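Local coordinates for disulfide bond forming protein (DsbF) (Mycobacterium tuberculosis, PDB 3IOS) that probably catalyses, as a secreted thioredoxin-fold oxidoreductase, the formation of disulfide bonds in reduced, unfolded exported proteins, at residues P41-F46 against P117-V122; W45-W50 against E87-Y92. All coordinates share one frame; numbering follows the deposited sequence.

Contact 1 (P41-F46 against P117-V122); sequences PAVLWF and PAYAFV
Ala42 and Val122, Leu44 and Ala120, and Phe46 and Ala118 form the hydrogen-bonded pairs that join two antiparallel strands, 42-46 and 118-122, whose directions lie 166° apart. Five firm backbone bonds hold them; Leu44 N to Ala120 O, at 2.8 Å, is among the straightest. The sixth, from Ala118 N to Phe46 O, is weak at 3.4 Å, where the strand gives way to Pro117 and its cis peptide bond. Tyr119 CA, in a non-hydrogen-bonded pair, adds a CA-H...O contact of 3.2 Å to Leu44 O, which already accepts from Ala120 N.

On the face bearing Val43, Trp45, Tyr119 and Phe121, Trp45 has CG anti to its backbone N (chi1 167°), which lays the indole alongside the phenol; the five-membered ring of Trp45 and the phenol have planes at 21°, but are displaced so that one hardly covers the other. Trp45 CD1 touches Tyr119 CE1 at 3.4 Å. The phenol OH is hydrogen-bonded to Glu57 of helix 52-67. Further along, Val43 CG2 lies beside Phe121 CD2 at 3.8 Å.

On the other face, the Phe46 ring packs with aliphatic side chains. Ala120 CB sits at the edge of that ring, 3.7 Å from Phe46 CE1, and also meets Leu44 CB. Leu44 CD1 reaches across to Val122 CG2 at 3.8 Å.

Strand 42-46 also bonds to strand 72-77 on its other side, and helices 52-67 and 137-147 pack on the Trp45-Tyr119 face: this is the central mixed sheet of the thioredoxin fold, with the cis-proline, Pro117, immediately before strand 118-122.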
ATOM      1  N   PRO A  41      -9.053   5.799  -7.822  1.00 18.14           N
ATOM      2  CA  PRO A  41      -7.710   6.187  -7.389  1.00 17.67           C
ATOM      3  C   PRO A  41      -7.272   5.274  -6.253  1.00 16.56           C
ATOM      4  O   PRO A  41      -8.064   4.946  -5.373  1.00 17.28           O
ATOM      5  CB  PRO A  41      -7.903   7.634  -6.942  1.00 19.25           C
ATOM      6  CG  PRO A  41      -9.307   7.618  -6.403  1.00 19.69           C
ATOM      7  CD  PRO A  41     -10.049   6.815  -7.439  1.00 19.71           C
ATOM      8  N   ALA A  42      -6.018   4.839  -6.281  1.00 14.58           N
ATOM      9  CA  ALA A  42      -5.533   3.967  -5.224  1.00 12.60           C
ATOM     10  C   ALA A  42      -4.067   4.211  -4.933  1.00 12.40           C
ATOM     11  O   ALA A  42      -3.322   4.716  -5.772  1.00 13.90           O
ATOM     12  CB  ALA A  42      -5.755   2.498  -5.609  1.00 13.96           C
ATOM     13  N   VAL A  43      -3.665   3.874  -3.717  1.00 11.18           N
ATOM     14  CA  VAL A  43      -2.275   4.020  -3.324  1.00 12.04           C
ATOM     15  C   VAL A  43      -1.853   2.746  -2.620  1.00 12.43           C
ATOM     16  O   VAL A  43      -2.498   2.327  -1.663  1.00 12.59           O
ATOM     17  CB  VAL A  43      -2.069   5.188  -2.347  1.00 13.65           C
ATOM     18  CG1 VAL A  43      -0.610   5.234  -1.898  1.00 15.15           C
ATOM     19  CG2 VAL A  43      -2.458   6.496  -3.011  1.00 15.95           C
ATOM     20  N   LEU A  44      -0.791   2.120  -3.111  1.00 11.42           N
ATOM     21  CA  LEU A  44      -0.274   0.923  -2.467  1.00 12.87           C
ATOM     22  C   LEU A  44       0.992   1.344  -1.739  1.00 11.90           C
ATOM     23  O   LEU A  44       1.900   1.938  -2.324  1.00 14.23           O
ATOM     24  CB  LEU A  44       0.029  -0.175  -3.494  1.00 13.03           C
ATOM     25  CG  LEU A  44      -1.235  -0.765  -4.132  1.00 14.83           C
ATOM     26  CD1 LEU A  44      -1.389  -0.210  -5.543  1.00 17.68           C
ATOM     27  CD2 LEU A  44      -1.156  -2.282  -4.164  1.00 16.37           C
ATOM     28  N   TRP A  45       1.032   1.056  -0.445  1.00 10.85           N
ATOM     29  CA  TRP A  45       2.162   1.406   0.391  1.00 11.76           C
ATOM     30  C   TRP A  45       2.892   0.129   0.791  1.00 12.60           C
ATOM     31  O   TRP A  45       2.348  -0.705   1.519  1.00 12.21           O
ATOM     32  CB  TRP A  45       1.639   2.163   1.614  1.00 12.90           C
ATOM     33  CG  TRP A  45       2.601   2.337   2.729  1.00 12.77           C
ATOM     34  CD1 TRP A  45       3.883   2.795   2.647  1.00 14.51           C
ATOM     35  CD2 TRP A  45       2.349   2.096   4.117  1.00 12.84           C
ATOM     36  NE1 TRP A  45       4.444   2.856   3.896  1.00 15.37           N
ATOM     37  CE2 TRP A  45       3.524   2.434   4.818  1.00 15.26           C
ATOM     38  CE3 TRP A  45       1.239   1.633   4.837  1.00 14.64           C
ATOM     39  CZ2 TRP A  45       3.628   2.318   6.212  1.00 15.11           C
ATOM     40  CZ3 TRP A  45       1.343   1.519   6.227  1.00 16.61           C
ATOM     41  CH2 TRP A  45       2.530   1.862   6.895  1.00 17.04           C
ATOM     42  N   PHE A  46       4.123  -0.014   0.309  1.00 11.67           N
ATOM     43  CA  PHE A  46       4.921  -1.203   0.591  1.00 12.93           C
ATOM     44  C   PHE A  46       5.741  -0.986   1.848  1.00 12.10           C
ATOM     45  O   PHE A  46       6.544  -0.053   1.928  1.00 14.15           O
ATOM     46  CB  PHE A  46       5.824  -1.509  -0.605  1.00 13.92           C
ATOM     47  CG  PHE A  46       5.068  -1.688  -1.892  1.00 14.35           C
ATOM     48  CD1 PHE A  46       4.581  -0.585  -2.594  1.00 13.76           C
ATOM     49  CD2 PHE A  46       4.801  -2.964  -2.380  1.00 14.26           C
ATOM     50  CE1 PHE A  46       3.840  -0.755  -3.761  1.00 13.36           C
ATOM     51  CE2 PHE A  46       4.060  -3.141  -3.547  1.00 16.87           C
ATOM     52  CZ  PHE A  46       3.579  -2.033  -4.237  1.00 15.54           C
ATOM     53  N   PRO A 117      10.819   1.848   2.159  1.00 24.80           N
ATOM     54  CA  PRO A 117       9.409   1.951   1.789  1.00 23.21           C
ATOM     55  C   PRO A 117       9.254   2.312   0.318  1.00 20.83           C
ATOM     56  O   PRO A 117      10.201   2.770  -0.326  1.00 18.59           O
ATOM     57  CB  PRO A 117       8.900   3.053   2.708  1.00 25.73           C
ATOM     58  CG  PRO A 117      10.071   3.982   2.751  1.00 25.87           C
ATOM     59  CD  PRO A 117      11.253   3.041   2.911  1.00 26.68           C
ATOM     60  N   ALA A 118       8.060   2.082  -0.211  1.00 17.47           N
ATOM     61  CA  ALA A 118       7.758   2.413  -1.594  1.00 17.13           C
ATOM     62  C   ALA A 118       6.267   2.685  -1.682  1.00 16.40           C
ATOM     63  O   ALA A 118       5.492   2.254  -0.821  1.00 15.26           O
ATOM     64  CB  ALA A 118       8.143   1.270  -2.522  1.00 16.79           C
ATOM     65  N   TYR A 119       5.877   3.413  -2.721  1.00 14.30           N
ATOM     66  CA  TYR A 119       4.480   3.763  -2.937  1.00 13.87           C
ATOM     67  C   TYR A 119       4.113   3.568  -4.399  1.00 16.55           C
ATOM     68  O   TYR A 119       4.888   3.920  -5.287  1.00 18.74           O
ATOM     69  CB  TYR A 119       4.251   5.234  -2.570  1.00 14.31           C
ATOM     70  CG  TYR A 119       4.446   5.548  -1.112  1.00 14.63           C
ATOM     71  CD1 TYR A 119       3.359   5.595  -0.244  1.00 14.96           C
ATOM     72  CD2 TYR A 119       5.721   5.760  -0.589  1.00 16.17           C
ATOM     73  CE1 TYR A 119       3.531   5.844   1.111  1.00 17.32           C
ATOM     74  CE2 TYR A 119       5.906   6.006   0.769  1.00 16.17           C
ATOM     75  CZ  TYR A 119       4.803   6.045   1.611  1.00 17.73           C
ATOM     76  OH  TYR A 119       4.968   6.286   2.955  1.00 22.06           O
ATOM     77  N   ALA A 120       2.946   2.988  -4.654  1.00 12.28           N
ATOM     78  CA  ALA A 120       2.493   2.823  -6.027  1.00 13.31           C
ATOM     79  C   ALA A 120       1.221   3.642  -6.144  1.00 15.10           C
ATOM     80  O   ALA A 120       0.258   3.411  -5.412  1.00 15.63           O
ATOM     81  CB  ALA A 120       2.220   1.363  -6.340  1.00 15.60           C
ATOM     82  N   PHE A 121       1.226   4.621  -7.044  1.00 14.66           N
ATOM     83  CA  PHE A 121       0.055   5.464  -7.234  1.00 14.64           C
ATOM     84  C   PHE A 121      -0.697   5.010  -8.471  1.00 16.28           C
ATOM     85  O   PHE A 121      -0.130   4.905  -9.557  1.00 17.30           O
ATOM     86  CB  PHE A 121       0.471   6.938  -7.340  1.00 14.41           C
ATOM     87  CG  PHE A 121       1.163   7.450  -6.104  1.00 14.22           C
ATOM     88  CD1 PHE A 121       2.539   7.307  -5.946  1.00 16.44           C
ATOM     89  CD2 PHE A 121       0.424   8.000  -5.060  1.00 15.16           C
ATOM     90  CE1 PHE A 121       3.168   7.704  -4.765  1.00 15.58           C
ATOM     91  CE2 PHE A 121       1.047   8.397  -3.876  1.00 14.78           C
ATOM     92  CZ  PHE A 121       2.422   8.246  -3.729  1.00 15.74           C
ATOM     93  N   VAL A 122      -1.976   4.715  -8.281  1.00 14.68           N
ATOM     94  CA  VAL A 122      -2.825   4.240  -9.358  1.00 15.69           C
ATOM     95  C   VAL A 122      -3.926   5.245  -9.644  1.00 16.02           C
ATOM     96  O   VAL A 122      -4.726   5.544  -8.762  1.00 15.74           O
ATOM     97  CB  VAL A 122      -3.484   2.905  -8.969  1.00 16.63           C
ATOM     98  CG1 VAL A 122      -4.261   2.348 -10.147  1.00 16.63           C
ATOM     99  CG2 VAL A 122      -2.422   1.918  -8.492  1.00 18.22           C
TER

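Contact 2 (W45-W50 against E87-Y92)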
ATOM      1  N   TRP A  45       1.032   1.056  -0.445  1.00 10.85           N
ATOM      2  CA  TRP A  45       2.162   1.406   0.391  1.00 11.76           C
ATOM      3  C   TRP A  45       2.892   0.129   0.791  1.00 12.60           C
ATOM      4  O   TRP A  45       2.348  -0.705   1.519  1.00 12.21           O
ATOM      5  CB  TRP A  45       1.639   2.163   1.614  1.00 12.90           C
ATOM      6  CG  TRP A  45       2.601   2.337   2.729  1.00 12.77           C
ATOM      7  CD1 TRP A  45       3.883   2.795   2.647  1.00 14.51           C
ATOM      8  CD2 TRP A  45       2.349   2.096   4.117  1.00 12.84           C
ATOM      9  NE1 TRP A  45       4.444   2.856   3.896  1.00 15.37           N
ATOM     10  CE2 TRP A  45       3.524   2.434   4.818  1.00 15.26           C
ATOM     11  CE3 TRP A  45       1.239   1.633   4.837  1.00 14.64           C
ATOM     12  CZ2 TRP A  45       3.628   2.318   6.212  1.00 15.11           C
ATOM     13  CZ3 TRP A  45       1.343   1.519   6.227  1.00 16.61           C
ATOM     14  CH2 TRP A  45       2.530   1.862   6.895  1.00 17.04           C
ATOM     15  N   PHE A  46       4.123  -0.014   0.309  1.00 11.67           N
ATOM     16  CA  PHE A  46       4.921  -1.203   0.591  1.00 12.93           C
ATOM     17  C   PHE A  46       5.741  -0.986   1.848  1.00 12.10           C
ATOM     18  O   PHE A  46       6.544  -0.053   1.928  1.00 14.15           O
ATOM     19  CB  PHE A  46       5.824  -1.509  -0.605  1.00 13.92           C
ATOM     20  CG  PHE A  46       5.068  -1.688  -1.892  1.00 14.35           C
ATOM     21  CD1 PHE A  46       4.581  -0.585  -2.594  1.00 13.76           C
ATOM     22  CD2 PHE A  46       4.801  -2.964  -2.380  1.00 14.26           C
ATOM     23  CE1 PHE A  46       3.840  -0.755  -3.761  1.00 13.36           C
ATOM     24  CE2 PHE A  46       4.060  -3.141  -3.547  1.00 16.87           C
ATOM     25  CZ  PHE A  46       3.579  -2.033  -4.237  1.00 15.54           C
ATOM     26  N   TRP A  47       5.525  -1.848   2.837  1.00 11.84           N
ATOM     27  CA  TRP A  47       6.225  -1.731   4.112  1.00 11.93           C
ATOM     28  C   TRP A  47       6.696  -3.062   4.680  1.00 12.82           C
ATOM     29  O   TRP A  47       6.255  -4.127   4.249  1.00 13.48           O
ATOM     30  CB  TRP A  47       5.331  -1.029   5.155  1.00 12.45           C
ATOM     31  CG  TRP A  47       4.000  -1.699   5.463  1.00 12.33           C
ATOM     32  CD1 TRP A  47       2.809  -1.503   4.823  1.00 10.18           C
ATOM     33  CD2 TRP A  47       3.736  -2.631   6.521  1.00 11.52           C
ATOM     34  NE1 TRP A  47       1.815  -2.246   5.425  1.00 12.11           N
ATOM     35  CE2 TRP A  47       2.356  -2.943   6.474  1.00 11.21           C
ATOM     36  CE3 TRP A  47       4.527  -3.218   7.517  1.00 12.66           C
ATOM     37  CZ2 TRP A  47       1.755  -3.829   7.368  1.00 14.74           C
ATOM     38  CZ3 TRP A  47       3.926  -4.103   8.411  1.00 13.94           C
ATOM     39  CH2 TRP A  47       2.553  -4.393   8.334  1.00 14.31           C
ATOM     40  N   ALA A  48       7.620  -2.980   5.632  1.00 12.55           N
ATOM     41  CA  ALA A  48       8.159  -4.150   6.329  1.00 15.63           C
ATOM     42  C   ALA A  48       8.022  -3.769   7.802  1.00 15.16           C
ATOM     43  O   ALA A  48       8.332  -2.646   8.184  1.00 13.43           O
ATOM     44  CB  ALA A  48       9.626  -4.373   5.960  1.00 13.84           C
ATOM     45  N   PRO A  49       7.565  -4.704   8.648  1.00 15.93           N
ATOM     46  CA  PRO A  49       7.375  -4.448  10.080  1.00 15.70           C
ATOM     47  C   PRO A  49       8.589  -3.936  10.849  1.00 16.07           C
ATOM     48  O   PRO A  49       8.451  -3.132  11.773  1.00 16.95           O
ATOM     49  CB  PRO A  49       6.906  -5.804  10.621  1.00 18.11           C
ATOM     50  CG  PRO A  49       6.362  -6.507   9.425  1.00 20.32           C
ATOM     51  CD  PRO A  49       7.308  -6.117   8.335  1.00 15.80           C
ATOM     52  N   TRP A  50       9.770  -4.410  10.466  1.00 16.04           N
ATOM     53  CA  TRP A  50      11.011  -4.044  11.137  1.00 18.08           C
ATOM     54  C   TRP A  50      11.655  -2.777  10.604  1.00 19.48           C
ATOM     55  O   TRP A  50      12.705  -2.346  11.119  1.00 18.81           O
ATOM     56  CB  TRP A  50      11.996  -5.210  11.028  1.00 17.86           C
ATOM     57  CG  TRP A  50      12.074  -5.755   9.632  1.00 16.98           C
ATOM     58  CD1 TRP A  50      11.452  -6.867   9.148  1.00 16.13           C
ATOM     59  CD2 TRP A  50      12.747  -5.154   8.519  1.00 17.71           C
ATOM     60  NE1 TRP A  50      11.692  -7.000   7.802  1.00 16.50           N
ATOM     61  CE2 TRP A  50      12.492  -5.964   7.392  1.00 17.25           C
ATOM     62  CE3 TRP A  50      13.551  -4.015   8.367  1.00 17.71           C
ATOM     63  CZ2 TRP A  50      12.995  -5.663   6.122  1.00 19.52           C
ATOM     64  CZ3 TRP A  50      14.050  -3.714   7.105  1.00 19.72           C
ATOM     65  CH2 TRP A  50      13.776  -4.543   6.000  1.00 18.99           C
ATOM     66  N   GLU A  87       1.826  -7.038  14.717  1.00 19.33           N
ATOM     67  CA  GLU A  87       2.392  -6.178  15.751  1.00 22.04           C
ATOM     68  C   GLU A  87       2.499  -4.749  15.232  1.00 18.84           C
ATOM     69  O   GLU A  87       2.196  -3.794  15.941  1.00 18.34           O
ATOM     70  CB  GLU A  87       3.781  -6.675  16.162  1.00 25.40           C
ATOM     71  CG  GLU A  87       3.783  -7.964  16.957  1.00 32.25           C
ATOM     72  CD  GLU A  87       5.187  -8.473  17.225  1.00 36.36           C
ATOM     73  OE1 GLU A  87       6.034  -7.669  17.673  1.00 39.60           O
ATOM     74  OE2 GLU A  87       5.441  -9.675  16.991  1.00 39.27           O
ATOM     75  N   PHE A  88       2.936  -4.622  13.983  1.00 17.44           N
ATOM     76  CA  PHE A  88       3.089  -3.327  13.335  1.00 17.39           C
ATOM     77  C   PHE A  88       1.733  -2.620  13.209  1.00 17.44           C
ATOM     78  O   PHE A  88       1.593  -1.454  13.586  1.00 17.64           O
ATOM     79  CB  PHE A  88       3.719  -3.531  11.952  1.00 16.15           C
ATOM     80  CG  PHE A  88       3.946  -2.257  11.177  1.00 16.55           C
ATOM     81  CD1 PHE A  88       5.192  -1.637  11.179  1.00 15.85           C
ATOM     82  CD2 PHE A  88       2.926  -1.710  10.401  1.00 15.33           C
ATOM     83  CE1 PHE A  88       5.421  -0.490  10.411  1.00 14.58           C
ATOM     84  CE2 PHE A  88       3.143  -0.565   9.632  1.00 15.53           C
ATOM     85  CZ  PHE A  88       4.395   0.044   9.636  1.00 17.21           C
ATOM     86  N   VAL A  89       0.731  -3.324  12.685  1.00 17.66           N
ATOM     87  CA  VAL A  89      -0.586  -2.721  12.527  1.00 18.59           C
ATOM     88  C   VAL A  89      -1.217  -2.383  13.878  1.00 19.81           C
ATOM     89  O   VAL A  89      -1.992  -1.436  13.977  1.00 20.65           O
ATOM     90  CB  VAL A  89      -1.539  -3.635  11.711  1.00 20.69           C
ATOM     91  CG1 VAL A  89      -0.969  -3.864  10.317  1.00 20.75           C
ATOM     92  CG2 VAL A  89      -1.741  -4.956  12.418  1.00 23.67           C
ATOM     93  N   ASN A  90      -0.881  -3.144  14.918  1.00 21.56           N
ATOM     94  CA  ASN A  90      -1.419  -2.873  16.251  1.00 24.56           C
ATOM     95  C   ASN A  90      -0.785  -1.624  16.848  1.00 26.76           C
ATOM     96  O   ASN A  90      -1.452  -0.825  17.507  1.00 26.49           O
ATOM     97  CB  ASN A  90      -1.161  -4.045  17.212  1.00 25.33           C
ATOM     98  CG  ASN A  90      -2.087  -5.226  16.980  1.00 27.43           C
ATOM     99  OD1 ASN A  90      -3.201  -5.067  16.532  1.00 26.96           O
ATOM    100  ND2 ASN A  90      -1.623  -6.419  17.311  1.00 27.57           N
ATOM    101  N   LYS A  91       0.510  -1.455  16.605  1.00 27.35           N
ATOM    102  CA  LYS A  91       1.258  -0.326  17.147  1.00 29.97           C
ATOM    103  C   LYS A  91       0.995   0.988  16.412  1.00 29.30           C
ATOM    104  O   LYS A  91       0.928   2.048  17.050  1.00 29.42           O
ATOM    105  CB  LYS A  91       2.755  -0.638  17.102  1.00 31.56           C
ATOM    106  CG  LYS A  91       3.603   0.114  18.120  1.00 36.16           C
ATOM    107  CD  LYS A  91       3.701   1.597  17.807  1.00 38.85           C
ATOM    108  CE  LYS A  91       4.604   2.311  18.805  1.00 41.40           C
ATOM    109  NZ  LYS A  91       4.722   3.769  18.510  1.00 41.91           N
ATOM    110  N   TYR A  92       0.837   0.934  15.088  1.00 27.52           N
ATOM    111  CA  TYR A  92       0.593   2.166  14.359  1.00 26.27           C
ATOM    112  C   TYR A  92      -0.799   2.208  13.749  1.00 26.90           C
ATOM    113  O   TYR A  92      -1.330   1.175  13.297  1.00 28.52           O
ATOM    114  CB  TYR A  92       1.700   2.349  13.279  1.00 25.48           C
ATOM    115  CG  TYR A  92       3.077   2.063  13.811  1.00 25.07           C
ATOM    116  CD1 TYR A  92       3.654   0.814  13.614  1.00 24.41           C
ATOM    117  CD2 TYR A  92       3.811   3.033  14.509  1.00 25.14           C
ATOM    118  CE1 TYR A  92       4.929   0.527  14.085  1.00 26.27           C
ATOM    119  CE2 TYR A  92       5.094   2.753  14.984  1.00 25.28           C
ATOM    120  CZ  TYR A  92       5.640   1.503  14.771  1.00 25.66           C
ATOM    121  OH  TYR A  92       6.893   1.227  15.254  1.00 28.54           O
TER
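The end of the central strand and the loop that leads from it to the CxxC motif of a thioredoxin-type protein are packed here against helix 82-91, with Phe88 as the helix's main contribution. Phe88 has CG anti to its backbone N (chi1 -179°) and extends its ring between Trp47 on one face and Trp45 and Pro49 at its edge. The six-membered ring of Trp47 and the Phe88 ring make an offset stack, centroids 4.0 Å apart and planes at 15°, the two side chains running past each other in opposite directions. The overlap is close: Trp47 CZ3 lies 3.3 Å from Phe88 CD2. Tyr92 CD1, of the same segment as Phe88, stands 3.7 Å above the centre of the opposite face, so both faces of the phenyl are met by aromatic residues, though only Trp47 stacks.

The rim of the phenyl is held as well. Trp45 meets it tip to tip, with CH2 in the plane of the phenyl and 3.7 Å from Phe88 CE2. Elsewhere on the edge, Pro49 O approaches Phe88 CD1 at 3.6 Å, while Pro49 CB packs on Phe88 CB. Val89 CG1 adds a looser contact, 4.0 Å from Trp47 CZ2.

No hydrogen bond crosses between the segments. The buried indole N-H of Trp47 is satisfied by Gln99, and Pro49 O accepts a bond from Gln55. This aromatic cluster joins helix 82-91 to the approach to Cys51 and Cys54, the CxxC pair of this thioredoxin-fold protein.

Contacts 1 and 2 share strand 42-47 and illustrate how one central strand can pair with a neighbouring strand and, at its end, pack against a helix beside the redox site. Their centres lie about 15 Å apart, contact 1 about 5 Å and contact 2 about 11 Å from the centre of the chain. Trp45 takes part in both, with the five-membered ring turned to Tyr119 and the far end of the indole to Phe88. Each contact also reaches the Cys51-Cys54 pair, seen as a disulfide in this protein, here in a mixture of oxidized and reduced forms: Pro117 of contact 1 and Trp47 of contact 2 both touch Cys54. The redox site is thus bordered by residues from both contacts.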